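Local coordinates for protein aryl acylamidase (bacterium CSBL00001, PDB 4YJ6) that probably hydrolyses the amide bond of N-acyl arylamines as an aryl acylamidase of the amidase signature family, at residues P149-F154 / V405-D410; L170-I175 / A193-Y198; P226-R229 / D233-L236; M458-D463 / L468-A473. All blocks are in the same frame, centred on the assembly; numbering follows the deposited sequence.

Contact 1 of 4, residues P149-F154 / V405-D410; sequences PTRNPF and VRNATD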
# COMPACT_ATOMS: atom_id res chain seq x y z
N PRO A 149 16.81 5.32 -2.58
CA PRO A 149 15.47 5.50 -3.14
C PRO A 149 14.96 4.34 -3.99
O PRO A 149 15.72 3.74 -4.77
CB PRO A 149 15.62 6.74 -4.03
CG PRO A 149 17.08 6.69 -4.48
CD PRO A 149 17.85 6.05 -3.36
N THR A 150 13.68 4.02 -3.89
CA THR A 150 13.08 3.08 -4.82
C THR A 150 12.49 3.84 -6.00
O THR A 150 11.65 4.73 -5.81
CB THR A 150 12.00 2.20 -4.16
OG1 THR A 150 12.60 1.38 -3.16
CG2 THR A 150 11.33 1.30 -5.18
N ARG A 151 12.93 3.48 -7.20
CA ARG A 151 12.66 4.24 -8.42
C ARG A 151 11.48 3.73 -9.23
O ARG A 151 11.11 2.55 -9.16
CB ARG A 151 13.94 4.27 -9.28
CG ARG A 151 15.14 4.79 -8.50
CD ARG A 151 16.41 4.95 -9.38
NE ARG A 151 17.54 5.40 -8.57
CZ ARG A 151 18.37 4.61 -7.89
NH1 ARG A 151 18.24 3.29 -7.92
NH2 ARG A 151 19.36 5.14 -7.18
N ASN A 152 10.88 4.63 -10.00
CA ASN A 152 9.66 4.35 -10.72
C ASN A 152 9.93 3.62 -12.03
O ASN A 152 10.66 4.17 -12.88
CB ASN A 152 8.97 5.70 -11.03
CG ASN A 152 7.51 5.52 -11.32
OD1 ASN A 152 7.15 4.69 -12.16
ND2 ASN A 152 6.66 6.26 -10.60
N PRO A 153 9.35 2.40 -12.23
CA PRO A 153 9.59 1.69 -13.49
C PRO A 153 9.15 2.48 -14.71
O PRO A 153 9.57 2.15 -15.82
CB PRO A 153 8.73 0.41 -13.36
CG PRO A 153 8.61 0.21 -11.85
CD PRO A 153 8.50 1.62 -11.31
N PHE A 154 8.28 3.47 -14.54
CA PHE A 154 7.86 4.28 -15.70
C PHE A 154 8.90 5.34 -16.09
O PHE A 154 8.85 5.87 -17.21
CB PHE A 154 6.49 4.92 -15.43
CG PHE A 154 5.37 3.99 -15.69
CD1 PHE A 154 4.65 4.05 -16.86
CD2 PHE A 154 5.08 3.00 -14.77
CE1 PHE A 154 3.65 3.14 -17.12
CE2 PHE A 154 4.10 2.08 -15.01
CZ PHE A 154 3.38 2.14 -16.17
N VAL A 405 7.51 12.67 -8.01
CA VAL A 405 8.63 13.58 -7.84
C VAL A 405 9.94 12.91 -8.24
O VAL A 405 10.08 11.68 -8.23
CB VAL A 405 8.73 14.10 -6.40
CG1 VAL A 405 7.43 14.80 -6.00
CG2 VAL A 405 9.08 12.96 -5.40
N ARG A 406 10.91 13.74 -8.61
CA ARG A 406 12.26 13.25 -8.88
C ARG A 406 12.93 12.72 -7.63
O ARG A 406 12.76 13.25 -6.54
CB ARG A 406 13.10 14.37 -9.52
CG ARG A 406 12.46 14.91 -10.79
CD ARG A 406 13.37 15.87 -11.60
NE ARG A 406 14.08 15.12 -12.63
CZ ARG A 406 13.67 14.97 -13.89
NH1 ARG A 406 12.57 15.56 -14.33
NH2 ARG A 406 14.40 14.24 -14.71
N ASN A 407 13.71 11.65 -7.77
CA ASN A 407 14.50 11.18 -6.65
C ASN A 407 15.53 12.21 -6.23
O ASN A 407 16.19 12.80 -7.09
CB ASN A 407 15.20 9.88 -7.01
CG ASN A 407 14.22 8.80 -7.39
OD1 ASN A 407 13.31 8.48 -6.61
ND2 ASN A 407 14.36 8.25 -8.60
N ALA A 408 15.63 12.45 -4.92
CA ALA A 408 16.74 13.19 -4.33
C ALA A 408 18.00 12.32 -4.31
O ALA A 408 17.94 11.13 -4.64
CB ALA A 408 16.40 13.63 -2.90
N THR A 409 19.12 12.91 -3.91
CA THR A 409 20.40 12.19 -3.87
C THR A 409 20.93 12.07 -2.46
O THR A 409 22.05 11.60 -2.25
CB THR A 409 21.48 12.94 -4.70
OG1 THR A 409 21.65 14.25 -4.16
CG2 THR A 409 21.08 13.04 -6.15
N ASP A 410 20.13 12.49 -1.47
CA ASP A 410 20.59 12.54 -0.10
C ASP A 410 19.85 11.53 0.79
O ASP A 410 19.96 11.60 2.01
CB ASP A 410 20.40 13.95 0.47
CG ASP A 410 18.93 14.34 0.61
OD1 ASP A 410 18.07 13.60 0.11
OD2 ASP A 410 18.63 15.40 1.21
O HOH W 1 17.22 8.73 -9.55

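Contact 2 of 4, residues L170-I175 / A193-Y198; sequences LVADGI and AWTNTY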
# COMPACT_ATOMS: atom_id res chain seq x y z
N LEU A 170 8.09 -3.41 -7.85
CA LEU A 170 8.20 -4.78 -8.35
C LEU A 170 6.98 -5.21 -9.15
O LEU A 170 7.12 -5.84 -10.20
CB LEU A 170 8.44 -5.78 -7.20
CG LEU A 170 9.78 -5.63 -6.50
CD1 LEU A 170 9.90 -6.71 -5.37
CD2 LEU A 170 10.94 -5.79 -7.48
N VAL A 171 5.78 -4.87 -8.67
CA VAL A 171 4.57 -5.25 -9.36
C VAL A 171 4.45 -4.48 -10.69
O VAL A 171 4.07 -5.07 -11.70
CB VAL A 171 3.33 -5.01 -8.46
CG1 VAL A 171 2.00 -5.24 -9.24
CG2 VAL A 171 3.45 -5.95 -7.23
N ALA A 172 4.78 -3.19 -10.68
CA ALA A 172 4.65 -2.37 -11.88
C ALA A 172 5.66 -2.78 -12.95
O ALA A 172 5.41 -2.56 -14.15
CB ALA A 172 4.81 -0.88 -11.55
N ASP A 173 6.75 -3.40 -12.52
CA ASP A 173 7.81 -3.82 -13.45
C ASP A 173 7.62 -5.28 -13.86
O ASP A 173 8.45 -5.83 -14.59
CB ASP A 173 9.19 -3.61 -12.82
CG ASP A 173 10.31 -3.48 -13.87
OD1 ASP A 173 10.09 -2.81 -14.88
OD2 ASP A 173 11.40 -4.05 -13.66
N GLY A 174 6.52 -5.90 -13.42
CA GLY A 174 6.18 -7.23 -13.88
C GLY A 174 6.87 -8.38 -13.13
O GLY A 174 6.72 -9.54 -13.51
N ILE A 175 7.60 -8.05 -12.06
CA ILE A 175 8.54 -9.00 -11.45
C ILE A 175 7.82 -10.01 -10.56
O ILE A 175 8.19 -11.17 -10.55
CB ILE A 175 9.63 -8.26 -10.68
CG1 ILE A 175 10.51 -7.48 -11.68
CG2 ILE A 175 10.56 -9.24 -9.88
CD1 ILE A 175 11.40 -6.45 -11.04
N ALA A 193 -0.77 4.40 -7.15
CA ALA A 193 -1.20 5.53 -8.00
C ALA A 193 -0.03 5.98 -8.88
O ALA A 193 -0.20 6.24 -10.08
CB ALA A 193 -1.68 6.69 -7.13
N TRP A 194 1.15 6.12 -8.29
CA TRP A 194 2.30 6.59 -9.09
C TRP A 194 2.91 5.53 -10.01
O TRP A 194 3.82 5.86 -10.76
CB TRP A 194 3.40 7.12 -8.18
CG TRP A 194 3.17 8.53 -7.68
CD1 TRP A 194 2.08 9.34 -7.93
CD2 TRP A 194 4.05 9.31 -6.86
NE1 TRP A 194 2.24 10.55 -7.31
CE2 TRP A 194 3.44 10.57 -6.66
CE3 TRP A 194 5.32 9.06 -6.29
CZ2 TRP A 194 4.03 11.57 -5.89
CZ3 TRP A 194 5.91 10.07 -5.53
CH2 TRP A 194 5.25 11.31 -5.33
N THR A 195 2.48 4.26 -9.93
CA THR A 195 3.11 3.18 -10.73
C THR A 195 2.13 2.38 -11.58
O THR A 195 2.48 1.31 -12.09
CB THR A 195 3.89 2.18 -9.83
OG1 THR A 195 2.98 1.61 -8.89
CG2 THR A 195 5.01 2.88 -9.11
N ASN A 196 0.92 2.90 -11.79
CA ASN A 196 -0.04 2.22 -12.68
C ASN A 196 -0.38 0.84 -12.13
O ASN A 196 -0.61 -0.07 -12.90
CB ASN A 196 0.53 2.07 -14.13
CG ASN A 196 -0.54 1.80 -15.15
OD1 ASN A 196 -1.45 2.62 -15.33
ND2 ASN A 196 -0.43 0.68 -15.87
N THR A 197 -0.40 0.69 -10.81
CA THR A 197 -0.84 -0.57 -10.22
C THR A 197 -2.08 -0.38 -9.36
O THR A 197 -2.49 0.74 -9.06
CB THR A 197 0.29 -1.23 -9.44
OG1 THR A 197 0.88 -0.29 -8.53
CG2 THR A 197 1.39 -1.72 -10.44
N TYR A 198 -2.72 -1.50 -9.04
CA TYR A 198 -3.96 -1.47 -8.27
C TYR A 198 -3.64 -1.72 -6.80
O TYR A 198 -3.05 -2.74 -6.46
CB TYR A 198 -4.88 -2.54 -8.82
CG TYR A 198 -6.22 -2.62 -8.11
CD1 TYR A 198 -7.19 -1.62 -8.28
CD2 TYR A 198 -6.54 -3.70 -7.29
CE1 TYR A 198 -8.42 -1.71 -7.67
CE2 TYR A 198 -7.76 -3.79 -6.65
CZ TYR A 198 -8.70 -2.79 -6.84
OH TYR A 198 -9.90 -2.88 -6.21

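Contact 3 of 4, residues P226-R229 / D233-L236; sequences PITR and DAAL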
# COMPACT_ATOMS: atom_id res chain seq x y z
N PRO A 226 -2.86 -5.88 -0.55
CA PRO A 226 -2.13 -6.22 -1.76
C PRO A 226 -1.99 -5.06 -2.75
O PRO A 226 -2.90 -4.23 -2.87
CB PRO A 226 -2.99 -7.32 -2.37
CG PRO A 226 -4.40 -6.88 -2.03
CD PRO A 226 -4.28 -6.24 -0.64
N ILE A 227 -0.86 -5.05 -3.46
CA ILE A 227 -0.70 -4.25 -4.67
C ILE A 227 -0.56 -5.23 -5.84
O ILE A 227 0.23 -6.16 -5.75
CB ILE A 227 0.53 -3.35 -4.55
CG1 ILE A 227 0.31 -2.37 -3.39
CG2 ILE A 227 0.83 -2.58 -5.90
CD1 ILE A 227 1.55 -1.53 -3.03
N THR A 228 -1.36 -5.07 -6.89
CA THR A 228 -1.40 -6.04 -8.00
C THR A 228 -1.49 -5.29 -9.33
O THR A 228 -1.59 -4.07 -9.36
CB THR A 228 -2.65 -6.94 -7.92
OG1 THR A 228 -3.82 -6.12 -7.94
CG2 THR A 228 -2.65 -7.77 -6.63
N ARG A 229 -1.50 -6.02 -10.45
CA ARG A 229 -1.73 -5.38 -11.75
C ARG A 229 -3.17 -5.58 -12.19
O ARG A 229 -3.63 -4.85 -13.07
CB ARG A 229 -0.79 -5.93 -12.84
CG ARG A 229 0.69 -5.53 -12.60
CD ARG A 229 1.64 -5.97 -13.72
NE ARG A 229 1.65 -7.42 -13.84
CZ ARG A 229 2.40 -8.24 -13.10
NH1 ARG A 229 3.29 -7.77 -12.23
NH2 ARG A 229 2.28 -9.54 -13.27
N ASP A 233 -6.48 -10.40 -9.31
CA ASP A 233 -5.40 -10.88 -8.44
C ASP A 233 -5.57 -10.30 -7.04
O ASP A 233 -5.19 -10.92 -6.04
CB ASP A 233 -4.02 -10.51 -8.95
CG ASP A 233 -3.52 -11.46 -10.06
OD1 ASP A 233 -4.20 -12.46 -10.35
OD2 ASP A 233 -2.44 -11.17 -10.59
N ALA A 234 -6.05 -9.07 -6.96
CA ALA A 234 -6.24 -8.47 -5.64
C ALA A 234 -7.36 -9.19 -4.91
O ALA A 234 -7.29 -9.42 -3.70
CB ALA A 234 -6.58 -6.96 -5.79
N ALA A 235 -8.41 -9.56 -5.63
CA ALA A 235 -9.49 -10.31 -4.99
C ALA A 235 -9.00 -11.67 -4.52
O ALA A 235 -9.39 -12.12 -3.43
CB ALA A 235 -10.66 -10.49 -5.95
N LEU A 236 -8.16 -12.33 -5.31
CA LEU A 236 -7.61 -13.62 -4.87
C LEU A 236 -6.76 -13.42 -3.58
O LEU A 236 -6.88 -14.21 -2.61
CB LEU A 236 -6.77 -14.26 -5.99
CG LEU A 236 -7.60 -14.73 -7.19
CD1 LEU A 236 -6.65 -15.20 -8.28
CD2 LEU A 236 -8.65 -15.86 -6.88
O HOH W 2 -1.19 -8.83 -10.90

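Contact 4 of 4, residues M458-D463 / L468-A473; sequences MLIIGD and LDVIAA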
# COMPACT_ATOMS: atom_id res chain seq x y z
N MSE A 458 -6.95 7.01 -9.54
CA MSE A 458 -8.23 7.43 -8.98
C MSE A 458 -8.59 6.55 -7.79
O MSE A 458 -8.43 5.34 -7.85
CB MSE A 458 -9.32 7.30 -10.02
CG MSE A 458 -10.67 7.39 -9.39
SE MSE A 458 -11.95 7.51 -10.86
CE MSE A 458 -11.92 5.69 -11.40
N LEU A 459 -9.04 7.16 -6.69
CA LEU A 459 -9.42 6.39 -5.51
C LEU A 459 -10.91 6.11 -5.56
O LEU A 459 -11.71 7.01 -5.80
CB LEU A 459 -9.11 7.19 -4.24
CG LEU A 459 -9.17 6.34 -2.96
CD1 LEU A 459 -7.99 5.33 -3.00
CD2 LEU A 459 -9.04 7.23 -1.72
N ILE A 460 -11.27 4.85 -5.37
CA ILE A 460 -12.65 4.45 -5.22
C ILE A 460 -12.87 4.11 -3.75
O ILE A 460 -12.20 3.22 -3.22
CB ILE A 460 -12.92 3.19 -6.07
CG1 ILE A 460 -12.61 3.47 -7.55
CG2 ILE A 460 -14.36 2.64 -5.84
CD1 ILE A 460 -12.84 2.25 -8.49
N ILE A 461 -13.78 4.83 -3.10
CA ILE A 461 -14.04 4.60 -1.68
C ILE A 461 -15.43 3.98 -1.50
O ILE A 461 -16.42 4.47 -2.10
CB ILE A 461 -13.98 5.94 -0.89
CG1 ILE A 461 -12.66 6.69 -1.17
CG2 ILE A 461 -14.17 5.68 0.63
CD1 ILE A 461 -12.56 8.10 -0.43
N GLY A 462 -15.54 2.93 -0.67
CA GLY A 462 -16.85 2.39 -0.33
C GLY A 462 -17.28 2.76 1.06
O GLY A 462 -16.49 3.30 1.85
N ASP A 463 -18.54 2.45 1.36
CA ASP A 463 -19.08 2.62 2.72
C ASP A 463 -18.30 1.71 3.65
O ASP A 463 -17.60 0.79 3.20
CB ASP A 463 -20.56 2.20 2.69
CG ASP A 463 -21.33 2.60 3.92
OD1 ASP A 463 -20.85 3.37 4.78
OD2 ASP A 463 -22.50 2.15 4.00
N LEU A 468 -16.59 -5.34 -1.06
CA LEU A 468 -16.97 -5.96 -2.34
C LEU A 468 -17.47 -4.88 -3.32
O LEU A 468 -17.26 -5.00 -4.52
CB LEU A 468 -18.07 -7.02 -2.14
CG LEU A 468 -17.64 -8.24 -1.31
CD1 LEU A 468 -18.65 -9.39 -1.37
CD2 LEU A 468 -16.33 -8.71 -1.76
N ASP A 469 -18.08 -3.80 -2.83
CA ASP A 469 -18.52 -2.72 -3.72
C ASP A 469 -17.29 -2.08 -4.38
O ASP A 469 -17.32 -1.67 -5.54
CB ASP A 469 -19.25 -1.61 -2.94
CG ASP A 469 -20.70 -1.97 -2.57
OD1 ASP A 469 -21.24 -2.96 -3.11
OD2 ASP A 469 -21.30 -1.21 -1.76
N VAL A 470 -16.21 -1.95 -3.61
CA VAL A 470 -14.97 -1.37 -4.14
C VAL A 470 -14.40 -2.30 -5.21
O VAL A 470 -14.00 -1.84 -6.28
CB VAL A 470 -13.93 -1.12 -3.05
CG1 VAL A 470 -12.60 -0.58 -3.64
CG2 VAL A 470 -14.48 -0.12 -2.02
N ILE A 471 -14.36 -3.60 -4.93
CA ILE A 471 -13.90 -4.57 -5.93
C ILE A 471 -14.79 -4.46 -7.19
O ILE A 471 -14.29 -4.42 -8.30
CB ILE A 471 -13.95 -6.01 -5.40
CG1 ILE A 471 -12.90 -6.24 -4.29
CG2 ILE A 471 -13.73 -7.01 -6.53
CD1 ILE A 471 -11.44 -6.21 -4.77
N ALA A 472 -16.11 -4.43 -7.01
CA ALA A 472 -17.02 -4.44 -8.17
C ALA A 472 -16.77 -3.21 -9.06
O ALA A 472 -16.64 -3.31 -10.30
CB ALA A 472 -18.46 -4.45 -7.71
N ALA A 473 -16.70 -2.04 -8.43
CA ALA A 473 -16.44 -0.82 -9.21
C ALA A 473 -15.05 -0.84 -9.88
O ALA A 473 -14.88 -0.35 -11.01
CB ALA A 473 -16.57 0.40 -8.30
O HOH W 3 -20.43 1.20 -0.63

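Contact 1 of 4, residues P149-F154 / V405-D410
N407 lays its amide against P149 and R151, where the loop 405-410 meets the short extended segment around 151-152 of this amidase-signature fold. How the arginine and the asparagine are turned against each other decides what touches. They cross at about a right angle, and the guanidinium and amide planes stand 86° apart, so the groups do not stack. What meets the amide is the aliphatic part of the arginine: N407 ND2 sits 3.5 Å from R151 CG, with CB and CD of the same chain a little farther off. On its other branch, N407 OD1 lies 3.9 Å from CB of the P149 ring. N407 CG is anti to its own carbonyl carbon (chi1 -60°), which carries the amide toward 149-151. R151, extended from CG to NE, runs past the amide and places its head beyond it, where NH1 bonds to the carbonyl oxygen of G44.

No direct hydrogen bond joins the segments. The amide oxygen of N407 is taken by N159 ND2, a bond that helps fix which way the amide is flipped, and ND2 has a weak further bond to F158 O. One water spans the crossing instead, lying at the edge of the guanidinium and in its plane. It accepts a bond from N407 ND2 at 3.1 Å and a weak one from R151 NE at 3.5 Å.

Contact 2 of 4, residues L170-I175 / A193-Y198
A172 presses its methyl onto T195, CB to CB 3.6 Å, where the C-terminal ends of two helices of the amidase fold meet. Both ends close in a Schellman motif, with G174 and N196 at positive phi, and the nearest backbones are those of A172 and T195, 5.9 Å between CA atoms. The same alanine methyl also lies 3.2 Å from the carbonyl oxygen of T195, a tight fit.

T197 supplies the second half of the contact. With its OG1 between the backbone N and the carbonyl carbon (chi1 50°), CG2 falls anti to the carbonyl carbon and reaches across to A172 CA at 3.6 Å and to V171 CG1 at 3.8 Å, so one methyl bridges two successive residues of the helix. The hydroxyl branch does other work and stays within its own segment. A serine here would keep that hydroxyl but would probably open a gap beside V171 and A172 where the methyl now packs.

All four touching residues are buried, and the two hydroxyls are satisfied together. T195 OG1 is linked to the carbonyl oxygen of P191 in the preceding turn, and T197 OG1 donates to T195 OG1 at 2.9 Å.

Contact 3 of 4, residues P226-R229 / D233-L236
T228 turns toward helix 231-241 from the end of strand 223-228 of the mixed sheet, across a tight strand-to-helix connection, and its side-chain atoms spread over D233 and A234. CB comes within 4.0 Å of D233 CB. From there the chain forks. The methyl CG2, anti to the carbonyl carbon, settles over the helix backbone, 3.7 Å from A234 N, and touches D233 CB at 3.8 Å. The hydroxyl OG1 rests 3.6 Å from A234 CB, yet its hydrogen bond goes to the carbonyl oxygen of T230 in the connection. A valine in its place would fill much the same volume, but is likely to leave the T230 carbonyl without this partner. T230 OG1 itself bonds to D233 N, consistent with an N-cap.

P226, two residues back on the same face of the strand, extends the packing with CG 4.3 Å from A234 CB. At the other end, a water accepts from R229 N at 2.9 Å and donates to D233 OD2 at 2.7 Å. That carboxylate also receives the backbone N-H groups of A13 and A14. The middle is therefore held by small, largely apolar surfaces, while a bridging water and backbone donors would help stabilise the buried negative charge of D233.

Contact 4 of 4, residues M458-D463 / L468-A473
A strand-to-helix connection, in which strand 454-462 ends and helix 467-480 folds back over the sheet, brings these segments together. Strand 458-462 and helix 468-473 run in roughly opposite directions, at 146°, and their axes approach to 7.6 Å. V470 holds the centre with both branches. Its CG1, anti to the backbone N (chi1 177°), lies alongside the carbonyl oxygen of I460 at 3.8 Å, while CG2 reaches the strand backbone at G462 N, 3.5 Å away. Glycine suits this position, because a side chain on G462 would point toward the helix and run into that methyl.

One turn on, the helix presents A473. Its CB meets I460 CG2 at 4.0 Å, and the far end of the isoleucine, CD1, lies the same distance from the carbonyl carbon of A473. I460 thus lies along the helix, with L394 and L396 of the neighbouring strand 394-398 also against its side chain. Near the connection, a water accepts from D463 N at 3.0 Å and donates to D469 OD2 at 2.8 Å. Small aliphatic side chains of a helix laid on a strand are what helix-on-sheet packing in an alpha/beta fold looks like.

In the fold
Along the chain, all within one amidase family region, contact 2 and then contact 3 fall between the two segments of contact 1, and contact 4 follows last. Contacts 3 and 4 each set a helix against the central mixed sheet, on strands 223-228 and 454-462, with centres about 14 Å apart. The centres of contacts 2 and 3 are about 11 Å apart, joined through Y198, whose strand 198-201 pairs with 223-228, and through R229. Contact 1 is tied to contact 2 where N152 ND2 meets W194 O; its centre is about 29 Å from that of contact 4, across the chain's centre. Touching contact 4 too, Y198 OH against I471 CD1, contact 2 is the hub joining loop, helix ends and sheet.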